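Local coordinates for protein putative secreted cystatin (PDB 4ZM8) that inhibits host cysteine proteinases such as cathepsins L and S, contributing to the suppression of host immune responses, and is important for successful tick feeding, at residues 91-95 / 106-112. Sequence-based numbering, arbitrary orientation.
Sequences TCTTV and VSPFECE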
loop_
_atom_site.group_PDB
_atom_site.type_symbol
_atom_site.label_atom_id
_atom_site.label_comp_id
_atom_site.label_asym_id
_atom_site.label_seq_id
_atom_site.Cartn_x
_atom_site.Cartn_y
_atom_site.Cartn_z
ATOM N N THR A 91 -10.832 22.093 -0.495
ATOM C CA THR A 91 -10.412 21.261 0.618
ATOM C C THR A 91 -10.144 19.849 0.104
ATOM O O THR A 91 -11.036 19.199 -0.436
ATOM C CB THR A 91 -11.467 21.256 1.740
ATOM O OG1 THR A 91 -11.624 22.591 2.242
ATOM C CG2 THR A 91 -11.022 20.373 2.869
ATOM N N CYS A 92 -8.902 19.401 0.259
ATOM C CA CYS A 92 -8.426 18.151 -0.333
ATOM C C CYS A 92 -7.749 17.270 0.708
ATOM O O CYS A 92 -7.062 17.765 1.599
ATOM C CB CYS A 92 -7.437 18.440 -1.476
ATOM S SG CYS A 92 -8.139 19.188 -2.976
ATOM N N THR A 93 -7.924 15.962 0.593
ATOM C CA THR A 93 -7.232 15.055 1.500
ATOM C C THR A 93 -6.257 14.175 0.744
ATOM O O THR A 93 -6.512 13.772 -0.390
ATOM C CB THR A 93 -8.210 14.157 2.280
ATOM O OG1 THR A 93 -9.320 14.938 2.744
ATOM C CG2 THR A 93 -7.506 13.538 3.471
ATOM N N THR A 94 -5.137 13.874 1.385
ATOM C CA THR A 94 -4.121 13.052 0.770
ATOM C C THR A 94 -3.251 12.417 1.832
ATOM O O THR A 94 -3.019 13.013 2.890
ATOM C CB THR A 94 -3.231 13.874 -0.208
ATOM O OG1 THR A 94 -2.476 12.986 -1.036
ATOM C CG2 THR A 94 -2.265 14.801 0.538
ATOM N N VAL A 95 -2.773 11.206 1.554
ATOM C CA VAL A 95 -1.788 10.593 2.427
ATOM C C VAL A 95 -0.439 10.603 1.741
ATOM O O VAL A 95 -0.345 10.375 0.541
ATOM C CB VAL A 95 -2.136 9.150 2.802
ATOM C CG1 VAL A 95 -1.254 8.705 3.964
ATOM C CG2 VAL A 95 -3.609 9.012 3.142
ATOM N N VAL A 106 2.581 9.748 -2.817
ATOM C CA VAL A 106 1.403 10.578 -2.624
ATOM C C VAL A 106 0.160 9.850 -3.126
ATOM O O VAL A 106 0.108 9.412 -4.268
ATOM C CB VAL A 106 1.565 11.934 -3.344
ATOM C CG1 VAL A 106 0.276 12.724 -3.326
ATOM C CG2 VAL A 106 2.678 12.733 -2.698
ATOM N N SER A 107 -0.827 9.689 -2.253
ATOM C CA SER A 107 -2.086 9.089 -2.656
ATOM C C SER A 107 -2.824 10.139 -3.457
ATOM O O SER A 107 -2.576 11.330 -3.292
ATOM C CB SER A 107 -2.911 8.643 -1.450
ATOM O OG SER A 107 -3.389 9.760 -0.713
ATOM N N PRO A 108 -3.724 9.712 -4.341
ATOM C CA PRO A 108 -4.397 10.738 -5.139
ATOM C C PRO A 108 -5.311 11.635 -4.290
ATOM O O PRO A 108 -6.201 11.146 -3.597
ATOM C CB PRO A 108 -5.199 9.916 -6.158
ATOM C CG PRO A 108 -4.509 8.583 -6.202
ATOM C CD PRO A 108 -4.030 8.351 -4.802
ATOM N N PHE A 109 -5.054 12.941 -4.353
ATOM C CA PHE A 109 -5.857 13.980 -3.710
ATOM C C PHE A 109 -7.362 13.747 -3.842
ATOM O O PHE A 109 -7.922 13.831 -4.943
ATOM C CB PHE A 109 -5.501 15.355 -4.308
ATOM C CG PHE A 109 -4.328 16.018 -3.654
ATOM C CD1 PHE A 109 -3.172 15.311 -3.387
ATOM C CD2 PHE A 109 -4.375 17.353 -3.315
ATOM C CE1 PHE A 109 -2.086 15.914 -2.786
ATOM C CE2 PHE A 109 -3.288 17.966 -2.714
ATOM C CZ PHE A 109 -2.143 17.237 -2.447
ATOM N N GLU A 110 -8.012 13.445 -2.722
ATOM C CA GLU A 110 -9.458 13.319 -2.715
ATOM C C GLU A 110 -10.029 14.665 -2.301
ATOM O O GLU A 110 -10.036 15.030 -1.116
ATOM C CB GLU A 110 -9.919 12.199 -1.777
ATOM C CG GLU A 110 -11.176 11.464 -2.260
ATOM C CD GLU A 110 -11.087 11.060 -3.731
ATOM O OE1 GLU A 110 -10.081 10.425 -4.121
ATOM O OE2 GLU A 110 -12.020 11.381 -4.504
ATOM N N CYS A 111 -10.476 15.424 -3.294
ATOM C CA CYS A 111 -10.943 16.772 -3.029
ATOM C C CYS A 111 -12.389 16.779 -2.565
ATOM O O CYS A 111 -12.973 15.732 -2.279
ATOM C CB CYS A 111 -10.758 17.654 -4.261
ATOM S SG CYS A 111 -9.029 18.154 -4.500
ATOM N N GLU A 112 -12.956 17.973 -2.466
ATOM C CA GLU A 112 -14.282 18.123 -1.905
ATOM C C GLU A 112 -15.230 18.746 -2.909
ATOM O O GLU A 112 -14.985 19.846 -3.409
ATOM C CB GLU A 112 -14.224 18.964 -0.642
ATOM C CG GLU A 112 -15.518 19.032 0.109
ATOM C CD GLU A 112 -15.275 19.271 1.572
ATOM O OE1 GLU A 112 -14.737 18.357 2.231
ATOM O OE2 GLU A 112 -15.591 20.378 2.055
#
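The C-terminal disulfide of the cystatin fold ties C92, on strand 90-99, to C111 in the tail that runs back antiparallel beside it, and it illustrates how a covalent link and a few hydrogen bonds can share the fixing of an irregular edge. The bridge, SG to SG 2.0 Å with chi3 81°, links the two segments through their side chains, where the CA atoms of C92 and C111 are 3.9 Å apart. Next to it T93 and E110 form a single antiparallel hydrogen-bonded pair: E110 N reaches T93 O at 2.8 Å in the carbonyl plane, whereas T93 N meets E110 O from well above its plane. Further along, at S107, hydroxyls join the backbone bonds. S107 OG, turned between its own backbone N and carbonyl carbon (chi1 69°), accepts a nearly straight hydrogen bond from V95 N at 2.8 Å, while S107 N returns one to V95 O. T94 OG1 donates to S107 O at 2.8 Å, and the CB and CG2 of T94 lie obliquely against the F109 ring, which also meets C92 CB through CD2 at 3.7 Å. W30 of the second subunit stacks with the F109 ring. The S107 and T94 hydroxyls thus supplement the backbone pairing, and the disulfide holds the tail's far end.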